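Local atomic coordinates of epidermin modifying enzyme EPID (Staphylococcus epidermidis, PDB entry 1G63), a protein that oxidatively decarboxylates the C-terminal cysteine residue of the precursor of the lantibiotic epidermin, using bound FMN, to form a carbon-carbon double bond. Residues Ala82-Ile87 against Pro114-Arg119. Numbering follows the deposited sequence.
Sequences ASANTI and PNMNIR. With FMN (flavin mononucleotide), chain N.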
ATOM      1  N   ALA B  82      11.992  -2.710 -33.387  1.00 24.86           N
ATOM      2  CA  ALA B  82      12.342  -4.043 -32.923  1.00 24.73           C
ATOM      3  C   ALA B  82      13.693  -4.008 -32.216  1.00 25.76           C
ATOM      4  O   ALA B  82      14.715  -3.669 -32.817  1.00 26.40           O
ATOM      5  CB  ALA B  82      12.384  -5.003 -34.091  1.00 22.73           C
ATOM      6  N   SER B  83      13.687  -4.360 -30.935  1.00 26.29           N
ATOM      7  CA  SER B  83      14.905  -4.380 -30.123  1.00 24.80           C
ATOM      8  C   SER B  83      15.709  -5.649 -30.378  1.00 24.72           C
ATOM      9  O   SER B  83      15.170  -6.656 -30.843  1.00 23.79           O
ATOM     10  CB  SER B  83      14.541  -4.319 -28.639  1.00 23.27           C
ATOM     11  OG  SER B  83      13.760  -5.451 -28.271  1.00 20.77           O
ATOM     12  N   ALA B  84      17.000  -5.596 -30.065  1.00 23.46           N
ATOM     13  CA  ALA B  84      17.862  -6.748 -30.244  1.00 22.65           C
ATOM     14  C   ALA B  84      17.298  -7.887 -29.402  1.00 22.02           C
ATOM     15  O   ALA B  84      17.231  -9.026 -29.848  1.00 23.96           O
ATOM     16  CB  ALA B  84      19.276  -6.415 -29.802  1.00 21.03           C
ATOM     17  N   ASN B  85      16.873  -7.561 -28.186  1.00 21.38           N
ATOM     18  CA  ASN B  85      16.322  -8.543 -27.265  1.00 20.19           C
ATOM     19  C   ASN B  85      15.127  -9.323 -27.826  1.00 20.98           C
ATOM     20  O   ASN B  85      15.112 -10.554 -27.791  1.00 20.76           O
ATOM     21  CB  ASN B  85      15.921  -7.868 -25.954  1.00 20.25           C
ATOM     22  CG  ASN B  85      15.258  -8.837 -24.978  1.00 21.69           C
ATOM     23  OD1 ASN B  85      14.084  -8.685 -24.630  1.00 22.44           O
ATOM     24  ND2 ASN B  85      16.006  -9.840 -24.542  1.00 15.32           N
ATOM     25  N   THR B  86      14.127  -8.614 -28.338  1.00 20.21           N
ATOM     26  CA  THR B  86      12.956  -9.273 -28.883  1.00 22.20           C
ATOM     27  C   THR B  86      13.283 -10.053 -30.154  1.00 22.94           C
ATOM     28  O   THR B  86      12.748 -11.139 -30.375  1.00 24.40           O
ATOM     29  CB  THR B  86      11.824  -8.260 -29.154  1.00 23.02           C
ATOM     30  OG1 THR B  86      11.255  -7.860 -27.902  1.00 22.16           O
ATOM     31  CG2 THR B  86      10.736  -8.872 -30.017  1.00 21.81           C
ATOM     32  N   ILE B  87      14.166  -9.506 -30.983  1.00 22.14           N
ATOM     33  CA  ILE B  87      14.562 -10.189 -32.201  1.00 21.99           C
ATOM     34  C   ILE B  87      15.163 -11.542 -31.807  1.00 22.30           C
ATOM     35  O   ILE B  87      14.776 -12.578 -32.331  1.00 22.66           O
ATOM     36  CB  ILE B  87      15.613  -9.369 -32.982  1.00 22.03           C
ATOM     37  CG1 ILE B  87      14.963  -8.130 -33.598  1.00 19.65           C
ATOM     38  CG2 ILE B  87      16.259 -10.229 -34.068  1.00 23.43           C
ATOM     39  CD1 ILE B  87      15.963  -7.166 -34.244  1.00 16.78           C
ATOM     40  N   PRO B 114      14.433  -3.735 -37.213  1.00 29.84           N
ATOM     41  CA  PRO B 114      15.459  -3.543 -36.184  1.00 31.01           C
ATOM     42  C   PRO B 114      15.816  -2.089 -35.911  1.00 32.79           C
ATOM     43  O   PRO B 114      15.895  -1.273 -36.832  1.00 32.94           O
ATOM     44  CB  PRO B 114      16.658  -4.312 -36.741  1.00 30.54           C
ATOM     45  CG  PRO B 114      16.031  -5.374 -37.586  1.00 30.70           C
ATOM     46  CD  PRO B 114      14.922  -4.623 -38.282  1.00 29.75           C
ATOM     47  N   ASN B 115      16.021  -1.771 -34.634  1.00 32.96           N
ATOM     48  CA  ASN B 115      16.441  -0.437 -34.225  1.00 32.28           C
ATOM     49  C   ASN B 115      17.272  -0.547 -32.956  1.00 32.15           C
ATOM     50  O   ASN B 115      16.790  -1.008 -31.920  1.00 32.45           O
ATOM     51  CB  ASN B 115      15.264   0.494 -33.976  1.00 31.97           C
ATOM     52  CG  ASN B 115      15.717   1.916 -33.662  1.00 32.90           C
ATOM     53  OD1 ASN B 115      15.632   2.372 -32.524  1.00 31.71           O
ATOM     54  ND2 ASN B 115      16.225   2.616 -34.678  1.00 32.77           N
ATOM     55  N   MET B 116      18.523  -0.118 -33.050  1.00 31.03           N
ATOM     56  CA  MET B 116      19.442  -0.187 -31.931  1.00 31.37           C
ATOM     57  C   MET B 116      20.708   0.554 -32.322  1.00 32.80           C
ATOM     58  O   MET B 116      20.895   0.898 -33.486  1.00 31.70           O
ATOM     59  CB  MET B 116      19.792  -1.646 -31.644  1.00 30.00           C
ATOM     60  CG  MET B 116      20.446  -2.345 -32.837  1.00 29.18           C
ATOM     61  SD  MET B 116      20.622  -4.133 -32.675  1.00 27.33           S
ATOM     62  CE  MET B 116      18.970  -4.681 -33.181  1.00 25.40           C
ATOM     63  N   ASN B 117      21.576   0.793 -31.349  1.00 33.72           N
ATOM     64  CA  ASN B 117      22.828   1.463 -31.618  1.00 35.38           C
ATOM     65  C   ASN B 117      23.652   0.552 -32.516  1.00 36.27           C
ATOM     66  O   ASN B 117      23.545  -0.670 -32.431  1.00 34.83           O
ATOM     67  CB  ASN B 117      23.574   1.733 -30.317  1.00 35.96           C
ATOM     68  CG  ASN B 117      24.870   2.471 -30.537  1.00 36.10           C
ATOM     69  OD1 ASN B 117      25.887   1.875 -30.896  1.00 38.96           O
ATOM     70  ND2 ASN B 117      24.842   3.776 -30.334  1.00 35.40           N
ATOM     71  N   ILE B 118      24.466   1.154 -33.377  1.00 37.89           N
ATOM     72  CA  ILE B 118      25.300   0.404 -34.312  1.00 39.12           C
ATOM     73  C   ILE B 118      26.166  -0.688 -33.667  1.00 39.21           C
ATOM     74  O   ILE B 118      26.354  -1.750 -34.253  1.00 39.69           O
ATOM     75  CB  ILE B 118      26.204   1.367 -35.127  1.00 39.18           C
ATOM     76  CG1 ILE B 118      26.930   0.595 -36.229  1.00 39.44           C
ATOM     77  CG2 ILE B 118      27.188   2.060 -34.208  1.00 38.20           C
ATOM     78  CD1 ILE B 118      25.993  -0.052 -37.241  1.00 39.49           C
ATOM     79  N   ARG B 119      26.686  -0.440 -32.468  1.00 40.30           N
ATOM     80  CA  ARG B 119      27.522  -1.436 -31.807  1.00 41.73           C
ATOM     81  C   ARG B 119      26.752  -2.699 -31.431  1.00 40.93           C
ATOM     82  O   ARG B 119      27.300  -3.795 -31.479  1.00 39.87           O
ATOM     83  CB  ARG B 119      28.186  -0.853 -30.558  1.00 44.61           C
ATOM     84  CG  ARG B 119      28.932  -1.908 -29.735  1.00 48.87           C
ATOM     85  CD  ARG B 119      29.955  -1.295 -28.797  1.00 53.22           C
ATOM     86  NE  ARG B 119      31.059  -0.683 -29.512  1.00 56.45           N
ATOM     87  CZ  ARG B 119      31.903   0.212 -29.016  1.00 58.95           C
ATOM     88  NH1 ARG B 119      32.867   0.677 -29.799  1.00 59.57           N
ATOM     89  NH2 ARG B 119      31.790   0.652 -27.764  1.00 61.45           N
TER
HETATM   90  N1  FMN N 501      17.543  -1.763 -27.091  1.00 30.19           N
HETATM   91  C2  FMN N 501      17.453  -1.873 -28.454  1.00 30.16           C
HETATM   92  O2  FMN N 501      17.458  -2.918 -29.039  1.00 31.08           O
HETATM   93  N3  FMN N 501      17.351  -0.676 -29.238  1.00 29.52           N
HETATM   94  C4  FMN N 501      17.338   0.583 -28.743  1.00 29.68           C
HETATM   95  O4  FMN N 501      17.276   1.556 -29.510  1.00 30.20           O
HETATM   96  C4A FMN N 501      17.464   0.703 -27.285  1.00 30.21           C
HETATM   97  N5  FMN N 501      17.416   1.891 -26.694  1.00 32.71           N
HETATM   98  C5A FMN N 501      17.358   1.965 -25.331  1.00 31.73           C
HETATM   99  C6  FMN N 501      17.198   3.263 -24.676  1.00 32.44           C
HETATM  100  C7  FMN N 501      17.270   3.426 -23.322  1.00 32.15           C
HETATM  101  C7M FMN N 501      17.084   4.806 -22.673  1.00 30.77           C
HETATM  102  C8  FMN N 501      17.268   2.228 -22.459  1.00 31.77           C
HETATM  103  C8M FMN N 501      17.209   2.342 -20.954  1.00 31.13           C
HETATM  104  C9  FMN N 501      17.450   0.989 -23.065  1.00 29.69           C
HETATM  105  C9A FMN N 501      17.497   0.805 -24.461  1.00 30.45           C
HETATM  106  N10 FMN N 501      17.658  -0.447 -25.130  1.00 27.80           N
HETATM  107  C10 FMN N 501      17.544  -0.564 -26.510  1.00 28.94           C
HETATM  108  C1' FMN N 501      17.778  -1.680 -24.336  1.00 25.95           C
HETATM  109  C2' FMN N 501      16.383  -2.340 -24.197  1.00 23.53           C
HETATM  110  O2' FMN N 501      15.386  -1.505 -23.605  1.00 23.94           O
HETATM  111  C3' FMN N 501      16.492  -3.621 -23.373  1.00 22.46           C
HETATM  112  O3' FMN N 501      17.355  -4.575 -24.075  1.00 19.97           O
HETATM  113  C4' FMN N 501      15.175  -4.309 -23.045  1.00 23.26           C
HETATM  114  O4' FMN N 501      15.373  -5.395 -22.107  1.00 22.15           O
HETATM  115  C5' FMN N 501      14.410  -4.820 -24.256  1.00 24.06           C
HETATM  116  O5' FMN N 501      13.124  -5.342 -23.860  1.00 25.55           O
HETATM  117  P   FMN N 501      11.954  -5.649 -24.887  1.00 21.73           P
HETATM  118  O1P FMN N 501      12.500  -6.606 -25.900  1.00 24.48           O
HETATM  119  O2P FMN N 501      11.497  -4.361 -25.456  1.00 25.14           O
HETATM  120  O3P FMN N 501      10.832  -6.302 -24.001  1.00 25.23           O
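Ala82 O accepts a hydrogen bond from Asn115 N (2.9 Å); Pro114 CA adds a CH...O contact to the same oxygen. This joins the ends of parallel strands 76-82 and 110-114, whose side chains diverge here. Beside it lies the tight apolar part. Met116 CG sits between its backbone N and carbonyl carbon (chi1 60°), and a bend at chi3 (83°) brings the thioether back over Ala84: the methyl CE rests 3.8 Å from Ala84 CB, with SD nearly as close. Ile87 CD1 touches the same CE on one side and Pro114 CG, at 3.8 Å, on another, the isoleucine chain crossing the proline ring at about a right angle. The cluster is buried: Leu126 of helix 124-134 packs on both Ile87 and Met116, and Trp121 on Pro114 and Met116. In this Rossmann-like fold, the flavin is bound at the C-terminal ends of the parallel strands, where segments 82-87 and 114-119 separate after the strands. Ala84 N donates to FMN O2 (2.9 Å), while FMN N3 donates to Asn115 O (2.8 Å, 168°), so one backbone group from each segment grips the pyrimidine edge and fixes its rotation. Met116 CB lies 3.6 Å from FMN N3. Ser83 OG donates to phosphate oxygen O1P and accepts from Thr86 N (3.2 Å), capping helix 84-91; the positive end of that helix dipole would be expected to stabilise the phosphate. By contrast, the far end of 114-119 swings away from 82-87 and is partly exposed: there Asn117 OD1 caps the start of the weakly bonded helix 118-121 by accepting from Arg119 N, while Arg119 packs on Glu72 of the second subunit.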